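Local coordinates for protein putative D-tyrosyl-tRNA(Tyr) deacylase 2 (Leishmania major, PDB 1TC5) that may hydrolyse D-tyrosyl-tRNA(Tyr) into D-tyrosine and free tRNA, possibly guarding the cell against harmful D-tyrosine, and forms a homodimer, at residues 55-66 against 128-137; 34-45 against 92-103. All coordinates share one frame; numbering follows the deposited sequence.

Contact 1: residues 55-66 against 128-137; sequences DEALRHAVGVLL and RFCHFVRVAR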
# COMPACT_ATOMS: atom_id res chain seq x y z
N ASP A 55 26.52 0.57 5.05
CA ASP A 55 25.87 -0.09 6.18
C ASP A 55 25.36 0.92 7.20
O ASP A 55 24.30 0.71 7.78
CB ASP A 55 26.84 -1.05 6.89
CG ASP A 55 26.83 -2.44 6.29
OD1 ASP A 55 26.06 -2.70 5.35
OD2 ASP A 55 27.57 -3.34 6.71
N GLU A 56 26.12 1.99 7.45
CA GLU A 56 25.71 3.01 8.43
C GLU A 56 24.42 3.69 7.97
O GLU A 56 23.57 4.01 8.80
CB GLU A 56 26.81 4.05 8.68
N ALA A 57 24.29 3.88 6.66
CA ALA A 57 23.08 4.43 6.06
C ALA A 57 21.89 3.44 6.07
O ALA A 57 20.75 3.86 6.28
CB ALA A 57 23.37 4.91 4.64
N LEU A 58 22.14 2.16 5.83
CA LEU A 58 21.08 1.15 5.93
C LEU A 58 20.55 1.03 7.36
O LEU A 58 19.35 0.93 7.56
CB LEU A 58 21.56 -0.24 5.48
CG LEU A 58 21.35 -0.68 4.04
CD1 LEU A 58 21.82 -2.12 3.91
CD2 LEU A 58 19.91 -0.55 3.55
N ARG A 59 21.46 1.03 8.32
CA ARG A 59 21.13 0.93 9.75
C ARG A 59 20.38 2.18 10.23
O ARG A 59 19.53 2.10 11.13
CB ARG A 59 22.40 0.79 10.59
CG ARG A 59 22.95 -0.63 10.69
CD ARG A 59 23.93 -0.84 11.85
NE ARG A 59 24.72 -2.07 11.69
CZ ARG A 59 25.90 -2.15 11.08
NH1 ARG A 59 26.48 -1.06 10.56
NH2 ARG A 59 26.52 -3.32 10.99
N HIS A 60 20.73 3.32 9.64
CA HIS A 60 20.01 4.55 9.88
C HIS A 60 18.57 4.41 9.42
O HIS A 60 17.66 4.86 10.09
CB HIS A 60 20.64 5.76 9.15
CG HIS A 60 19.79 7.00 9.18
ND1 HIS A 60 19.05 7.42 8.10
CD2 HIS A 60 19.54 7.88 10.18
CE1 HIS A 60 18.39 8.52 8.43
NE2 HIS A 60 18.68 8.82 9.68
N ALA A 61 18.38 3.80 8.26
CA ALA A 61 17.04 3.65 7.73
C ALA A 61 16.21 2.70 8.58
O ALA A 61 14.99 2.88 8.71
CB ALA A 61 17.06 3.18 6.29
N VAL A 62 16.85 1.69 9.14
CA VAL A 62 16.17 0.73 10.01
C VAL A 62 15.76 1.47 11.29
O VAL A 62 14.68 1.25 11.81
CB VAL A 62 17.05 -0.50 10.33
CG1 VAL A 62 16.42 -1.37 11.44
CG2 VAL A 62 17.26 -1.35 9.11
N GLY A 63 16.62 2.36 11.77
CA GLY A 63 16.32 3.17 12.94
C GLY A 63 15.11 4.05 12.74
O GLY A 63 14.30 4.21 13.65
N VAL A 64 14.97 4.62 11.55
CA VAL A 64 13.79 5.42 11.24
C VAL A 64 12.54 4.55 11.28
O VAL A 64 11.53 4.90 11.89
CB VAL A 64 13.90 6.12 9.86
CG1 VAL A 64 12.54 6.73 9.41
CG2 VAL A 64 15.00 7.19 9.88
N LEU A 65 12.61 3.38 10.64
CA LEU A 65 11.53 2.42 10.69
C LEU A 65 11.12 2.01 12.12
O LEU A 65 9.94 1.90 12.41
CB LEU A 65 11.88 1.16 9.89
CG LEU A 65 10.86 0.02 9.96
CD1 LEU A 65 9.50 0.44 9.34
CD2 LEU A 65 11.39 -1.20 9.26
N LEU A 66 12.09 1.78 13.00
CA LEU A 66 11.80 1.22 14.32
C LEU A 66 11.63 2.25 15.43
O LEU A 66 10.88 2.01 16.37
CB LEU A 66 12.88 0.19 14.71
CG LEU A 66 13.06 -0.97 13.74
CD1 LEU A 66 14.15 -1.93 14.28
CD2 LEU A 66 11.77 -1.73 13.46
N ARG A 128 20.48 -7.15 3.01
CA ARG A 128 21.17 -6.53 4.14
C ARG A 128 20.18 -5.83 5.04
O ARG A 128 20.26 -5.92 6.26
CB ARG A 128 22.23 -5.56 3.61
CG ARG A 128 23.27 -5.13 4.61
CD ARG A 128 24.31 -6.18 4.90
NE ARG A 128 25.24 -5.76 5.95
CZ ARG A 128 25.77 -6.57 6.87
NH1 ARG A 128 25.49 -7.88 6.90
NH2 ARG A 128 26.60 -6.07 7.77
N PHE A 129 19.21 -5.18 4.43
CA PHE A 129 18.16 -4.48 5.15
C PHE A 129 17.29 -5.44 5.97
O PHE A 129 16.96 -5.13 7.11
CB PHE A 129 17.30 -3.67 4.19
CG PHE A 129 16.16 -2.97 4.84
CD1 PHE A 129 16.34 -1.70 5.38
CD2 PHE A 129 14.91 -3.57 4.92
CE1 PHE A 129 15.28 -1.03 5.98
CE2 PHE A 129 13.82 -2.90 5.52
CZ PHE A 129 14.02 -1.63 6.06
N CYS A 130 16.94 -6.60 5.41
CA CYS A 130 16.15 -7.58 6.12
C CYS A 130 16.96 -8.19 7.28
O CYS A 130 16.40 -8.42 8.36
CB CYS A 130 15.65 -8.68 5.17
SG CYS A 130 14.45 -8.15 3.87
N HIS A 131 18.25 -8.45 7.05
CA HIS A 131 19.15 -8.91 8.12
C HIS A 131 19.17 -7.93 9.33
O HIS A 131 19.07 -8.35 10.49
CB HIS A 131 20.56 -9.12 7.56
CG HIS A 131 21.60 -9.35 8.61
ND1 HIS A 131 21.48 -10.35 9.56
CD2 HIS A 131 22.76 -8.71 8.88
CE1 HIS A 131 22.53 -10.31 10.37
NE2 HIS A 131 23.32 -9.32 9.98
N PHE A 132 19.35 -6.64 9.04
CA PHE A 132 19.42 -5.62 10.08
C PHE A 132 18.13 -5.54 10.86
O PHE A 132 18.15 -5.29 12.05
CB PHE A 132 19.77 -4.25 9.47
CG PHE A 132 21.20 -4.09 9.03
CD1 PHE A 132 22.23 -4.89 9.56
CD2 PHE A 132 21.54 -3.10 8.12
CE1 PHE A 132 23.55 -4.71 9.16
CE2 PHE A 132 22.86 -2.92 7.71
CZ PHE A 132 23.87 -3.72 8.24
N VAL A 133 16.99 -5.73 10.20
CA VAL A 133 15.68 -5.68 10.88
C VAL A 133 15.55 -6.90 11.80
O VAL A 133 15.20 -6.77 12.96
CB VAL A 133 14.49 -5.57 9.86
CG1 VAL A 133 13.09 -5.59 10.56
CG2 VAL A 133 14.62 -4.29 9.04
N ARG A 134 15.89 -8.08 11.28
CA ARG A 134 15.90 -9.30 12.09
C ARG A 134 16.72 -9.12 13.37
O ARG A 134 16.29 -9.50 14.46
CB ARG A 134 16.50 -10.49 11.32
CG ARG A 134 15.62 -11.14 10.25
CD ARG A 134 16.36 -12.25 9.47
NE ARG A 134 16.16 -12.15 8.04
CZ ARG A 134 17.09 -12.30 7.12
NH1 ARG A 134 18.35 -12.55 7.44
NH2 ARG A 134 16.74 -12.20 5.84
N VAL A 135 17.91 -8.53 13.22
CA VAL A 135 18.83 -8.35 14.33
C VAL A 135 18.24 -7.37 15.35
O VAL A 135 18.25 -7.64 16.55
CB VAL A 135 20.24 -7.93 13.83
CG1 VAL A 135 21.16 -7.51 14.97
CG2 VAL A 135 20.87 -9.08 13.05
N ALA A 136 17.66 -6.27 14.86
CA ALA A 136 17.07 -5.25 15.75
C ALA A 136 15.78 -5.73 16.43
O ALA A 136 15.32 -5.11 17.39
CB ALA A 136 16.80 -3.95 14.97
N ARG A 137 15.19 -6.80 15.93
CA ARG A 137 14.00 -7.39 16.53
C ARG A 137 14.30 -8.67 17.33
O ARG A 137 13.37 -9.29 17.87
CB ARG A 137 12.93 -7.64 15.45
CG ARG A 137 12.54 -6.39 14.68
CD ARG A 137 11.96 -5.29 15.55
NE ARG A 137 10.55 -5.54 15.89
CZ ARG A 137 9.85 -4.78 16.72
NH1 ARG A 137 10.44 -3.79 17.36
NH2 ARG A 137 8.57 -5.03 16.95
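Phe132 and Val62 interlock across two helices in knobs-into-holes fashion, a worked example of helix packing on one side of the beta sheet in the DTD fold. Helices 55-66 and 128-136 cross at -53° with their axes 9.7 Å apart at closest approach. Val62 fills a hollow lined by Phe129, Phe132, Val133 and Ala136; Phe132 enters one made by Asp55, Leu58, Arg59 and Val62. Followed outward, Phe132 begins with CB against Val62 CG2. With chi1 at -74°, which sets CG anti to the carbonyl carbon, the ring is carried in among the side chains of the first helix. Leu58 CB meets the ring edge at CE2, 3.7 Å away, while Arg59 CG lies over one face, 3.9 Å from the ring centroid, as a CH-pi contact. Arg59 NE and NH2 continue to CE1, the guanidinium plane inclined 35° to the ring. At the tip, CZ meets the carboxylate of Asp55, which stands steeply against the ring edge.

That carboxylate is gripped side-on by Arg128 in a salt bridge, NE turned to OD1 and NH2 to OD2. Arg59 and Arg128 bring like charges together beside Asp55, whose negative charge probably eases their approach. At the far end Leu66 CD1 presses on Ala136 CB at an unusually tight 3.4 Å. The hydrogen bond from Arg128 NE to Asp55 OD1 spans 3.2 Å, on the syn side but tilted from the carboxylate plane.

Contact 2: residues 34-45 against 92-103; sequences AGRGVMVYIAFL and MDILIVPQASLG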
# COMPACT_ATOMS: atom_id res chain seq x y z
N ALA A 34 2.19 -13.35 8.93
CA ALA A 34 2.44 -12.42 10.02
C ALA A 34 1.14 -12.01 10.70
O ALA A 34 0.08 -11.96 10.07
CB ALA A 34 3.17 -11.17 9.50
N GLY A 35 1.23 -11.70 11.99
CA GLY A 35 0.12 -11.10 12.72
C GLY A 35 0.23 -9.59 12.78
O GLY A 35 0.72 -8.95 11.84
N ARG A 36 -0.21 -9.03 13.90
CA ARG A 36 -0.31 -7.60 14.02
C ARG A 36 1.06 -6.94 14.03
O ARG A 36 2.00 -7.41 14.66
CB ARG A 36 -1.06 -7.19 15.27
CG ARG A 36 -1.36 -5.68 15.32
CD ARG A 36 -2.49 -5.34 16.25
NE ARG A 36 -2.02 -5.35 17.62
CZ ARG A 36 -2.48 -6.11 18.62
NH1 ARG A 36 -3.46 -6.99 18.47
NH2 ARG A 36 -1.93 -5.97 19.80
N GLY A 37 1.14 -5.84 13.32
CA GLY A 37 2.38 -5.07 13.26
C GLY A 37 2.38 -4.13 12.08
O GLY A 37 1.40 -3.42 11.86
N VAL A 38 3.47 -4.12 11.34
CA VAL A 38 3.63 -3.23 10.18
C VAL A 38 4.06 -3.98 8.92
O VAL A 38 4.98 -4.82 8.97
CB VAL A 38 4.64 -2.13 10.51
CG1 VAL A 38 4.94 -1.28 9.26
CG2 VAL A 38 4.14 -1.28 11.68
N MET A 39 3.38 -3.70 7.82
CA MET A 39 3.79 -4.16 6.49
C MET A 39 4.57 -3.06 5.78
O MET A 39 4.07 -1.93 5.61
CB MET A 39 2.59 -4.58 5.65
CG MET A 39 2.99 -5.16 4.28
SD MET A 39 1.70 -5.98 3.38
CE MET A 39 0.74 -4.52 2.91
N VAL A 40 5.77 -3.42 5.35
CA VAL A 40 6.74 -2.49 4.77
C VAL A 40 6.91 -2.88 3.31
O VAL A 40 7.29 -4.01 3.04
CB VAL A 40 8.11 -2.65 5.48
CG1 VAL A 40 9.18 -1.75 4.88
CG2 VAL A 40 7.99 -2.40 6.99
N TYR A 41 6.63 -1.95 2.40
CA TYR A 41 7.05 -2.04 1.01
C TYR A 41 8.33 -1.21 0.81
O TYR A 41 8.40 -0.07 1.22
CB TYR A 41 5.98 -1.47 0.08
CG TYR A 41 4.65 -2.19 -0.05
CD1 TYR A 41 4.40 -3.40 0.56
CD2 TYR A 41 3.61 -1.63 -0.82
CE1 TYR A 41 3.15 -4.04 0.43
CE2 TYR A 41 2.39 -2.26 -0.96
CZ TYR A 41 2.16 -3.47 -0.34
OH TYR A 41 0.93 -4.12 -0.47
N ILE A 42 9.35 -1.77 0.15
CA ILE A 42 10.63 -1.11 0.06
C ILE A 42 11.22 -1.08 -1.36
O ILE A 42 11.19 -2.07 -2.09
CB ILE A 42 11.63 -1.76 1.09
CG1 ILE A 42 12.95 -0.99 1.16
CG2 ILE A 42 11.86 -3.24 0.80
CD1 ILE A 42 13.70 -1.29 2.47
N ALA A 43 11.80 0.05 -1.70
CA ALA A 43 12.48 0.26 -2.97
C ALA A 43 13.74 1.04 -2.69
O ALA A 43 13.76 1.90 -1.81
CB ALA A 43 11.62 1.05 -3.90
N PHE A 44 14.77 0.74 -3.47
CA PHE A 44 16.06 1.36 -3.38
C PHE A 44 16.28 2.12 -4.67
O PHE A 44 16.35 1.53 -5.74
CB PHE A 44 17.17 0.31 -3.12
CG PHE A 44 16.96 -0.48 -1.87
CD1 PHE A 44 17.28 0.05 -0.63
CD2 PHE A 44 16.44 -1.76 -1.92
CE1 PHE A 44 17.06 -0.67 0.52
CE2 PHE A 44 16.21 -2.47 -0.75
CZ PHE A 44 16.52 -1.93 0.46
N LEU A 45 16.44 3.44 -4.53
CA LEU A 45 16.42 4.39 -5.63
C LEU A 45 17.74 5.13 -5.74
O LEU A 45 18.47 5.23 -4.76
CB LEU A 45 15.29 5.39 -5.42
CG LEU A 45 13.95 4.72 -5.10
CD1 LEU A 45 12.84 5.77 -5.03
CD2 LEU A 45 13.60 3.59 -6.09
N MET A 92 5.42 -6.84 18.14
CA MET A 92 4.76 -6.61 16.87
C MET A 92 5.56 -7.31 15.75
O MET A 92 6.79 -7.40 15.82
CB MET A 92 4.64 -5.10 16.57
CG MET A 92 3.66 -4.31 17.47
SD MET A 92 1.90 -4.85 17.38
CE MET A 92 1.79 -5.88 18.85
N ASP A 93 4.84 -7.81 14.76
CA ASP A 93 5.41 -8.47 13.60
C ASP A 93 5.71 -7.41 12.54
O ASP A 93 5.09 -6.37 12.50
CB ASP A 93 4.42 -9.52 13.05
CG ASP A 93 4.37 -10.77 13.90
OD1 ASP A 93 5.00 -10.84 14.98
OD2 ASP A 93 3.70 -11.76 13.56
N ILE A 94 6.70 -7.70 11.71
CA ILE A 94 7.04 -6.87 10.55
C ILE A 94 7.07 -7.80 9.34
O ILE A 94 7.67 -8.88 9.38
CB ILE A 94 8.40 -6.12 10.76
CG1 ILE A 94 8.34 -5.24 12.01
CG2 ILE A 94 8.74 -5.25 9.55
CD1 ILE A 94 9.71 -4.78 12.50
N LEU A 95 6.38 -7.37 8.30
CA LEU A 95 6.30 -8.06 7.03
C LEU A 95 6.87 -7.13 5.96
O LEU A 95 6.33 -6.07 5.75
CB LEU A 95 4.83 -8.36 6.70
CG LEU A 95 4.58 -9.05 5.36
CD1 LEU A 95 5.35 -10.34 5.26
CD2 LEU A 95 3.09 -9.31 5.15
N ILE A 96 7.95 -7.56 5.32
CA ILE A 96 8.72 -6.73 4.38
C ILE A 96 8.50 -7.30 3.00
O ILE A 96 8.70 -8.51 2.77
CB ILE A 96 10.25 -6.78 4.72
CG1 ILE A 96 10.50 -6.33 6.15
CG2 ILE A 96 11.02 -5.91 3.77
CD1 ILE A 96 11.86 -6.70 6.69
N VAL A 97 8.07 -6.44 2.09
CA VAL A 97 7.86 -6.80 0.71
C VAL A 97 8.70 -5.90 -0.21
O VAL A 97 8.55 -4.67 -0.19
CB VAL A 97 6.37 -6.64 0.35
CG1 VAL A 97 6.07 -7.24 -0.99
CG2 VAL A 97 5.51 -7.26 1.46
N PRO A 98 9.53 -6.50 -1.06
CA PRO A 98 10.28 -5.71 -2.03
C PRO A 98 9.31 -5.20 -3.09
O PRO A 98 8.55 -5.99 -3.66
CB PRO A 98 11.29 -6.72 -2.62
CG PRO A 98 10.67 -8.07 -2.43
CD PRO A 98 9.77 -7.95 -1.22
N GLN A 99 9.30 -3.88 -3.29
CA GLN A 99 8.43 -3.24 -4.26
C GLN A 99 9.20 -2.14 -4.96
O GLN A 99 8.99 -0.97 -4.69
CB GLN A 99 7.21 -2.67 -3.55
CG GLN A 99 6.26 -3.73 -3.04
CD GLN A 99 5.42 -4.31 -4.15
OE1 GLN A 99 4.43 -3.68 -4.55
NE2 GLN A 99 5.81 -5.49 -4.67
N ALA A 100 10.08 -2.54 -5.88
CA ALA A 100 11.00 -1.65 -6.57
C ALA A 100 10.23 -0.65 -7.43
O ALA A 100 10.71 0.46 -7.67
CB ALA A 100 11.96 -2.47 -7.42
N SER A 101 9.02 -1.04 -7.83
CA SER A 101 8.14 -0.22 -8.68
C SER A 101 7.69 1.11 -8.05
O SER A 101 7.18 1.98 -8.76
CB SER A 101 6.91 -1.04 -9.06
OG SER A 101 6.31 -1.63 -7.91
N LEU A 102 7.89 1.26 -6.74
CA LEU A 102 7.71 2.53 -6.01
C LEU A 102 8.55 3.70 -6.56
O LEU A 102 8.22 4.88 -6.32
CB LEU A 102 8.09 2.36 -4.52
CG LEU A 102 7.14 1.52 -3.64
CD1 LEU A 102 7.80 1.20 -2.29
CD2 LEU A 102 5.79 2.24 -3.45
N GLY A 103 9.63 3.36 -7.28
CA GLY A 103 10.48 4.34 -7.94
C GLY A 103 10.04 4.71 -9.34
O GLY A 103 10.62 5.60 -9.94
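Tyr41 and Val97 lie side by side on one face of a parallel strand pair at the heart of the mixed sheet, 37-45 beside 93-98, with the bump of Val97 CB set against Tyr41 CD1 at 3.8 Å. Gln99 adds a second bump: its CG sits over a face of the same ring, 4.1 Å from the centroid, in a CH-pi contact. Leu102, from the 3-10 turn that follows, pushes CD1 against Tyr41 CB and its own CB against Ala43 CB. Further along this face, Met39 SD meets Leu95 CD2 at 4.0 Å.

On the other face Val40 CG2 touches Ile94 CG2, and Ile42 CG2, wedged between its backbone N and carbonyl carbon (chi1 -173°), reaches Ile96 CG2 at 4.1 Å. Two glycines supply hollows. Where Gly37 has no side chain, Asp93 O enters and makes a CA-H...O contact of 3.1 Å with Gly37 CA; at the far end Leu45 CD2 settles on Gly103 CA at 3.7 Å.

Backbone hydrogen bonds join the strands, among them Val97 N to Val40 O at 2.7 Å. Asp93 OD2 also accepts from Gly35 N at 2.9 Å and forms a salt bridge with Arg168, so the buried carboxylate is probably stabilised as an anion. Tyr41 OH is hydrogen-bonded to Gln16 of the second subunit and Gln99 OE1 to Thr189 of that subunit, implying that the packed pair also presents polar groups to the homodimer interface.

How the contacts relate
After its first three strands the chain runs through strand 37-45, helix 55-67, strand 93-98 and later helix 119-136, before the last strands. Contact 2 closes the loop from strand 37-45 to strand 93-98, with helix 55-67 on the intervening path, a beta-alpha-beta crossover between parallel neighbours. Contact 1 closes another loop, from that helix to helix 119-136, with strand 93-98 on its way. The segments alternate, so the two loops cross rather than nest. Their centres lie about 13 Å apart; Phe129 packs on Ile42, Leu66 and Arg137 reach Ile94, and Arg137 NH2 probably hydrogen-bonds to Met92 O. Together they tie the helix pair to the inner strands of the sheet.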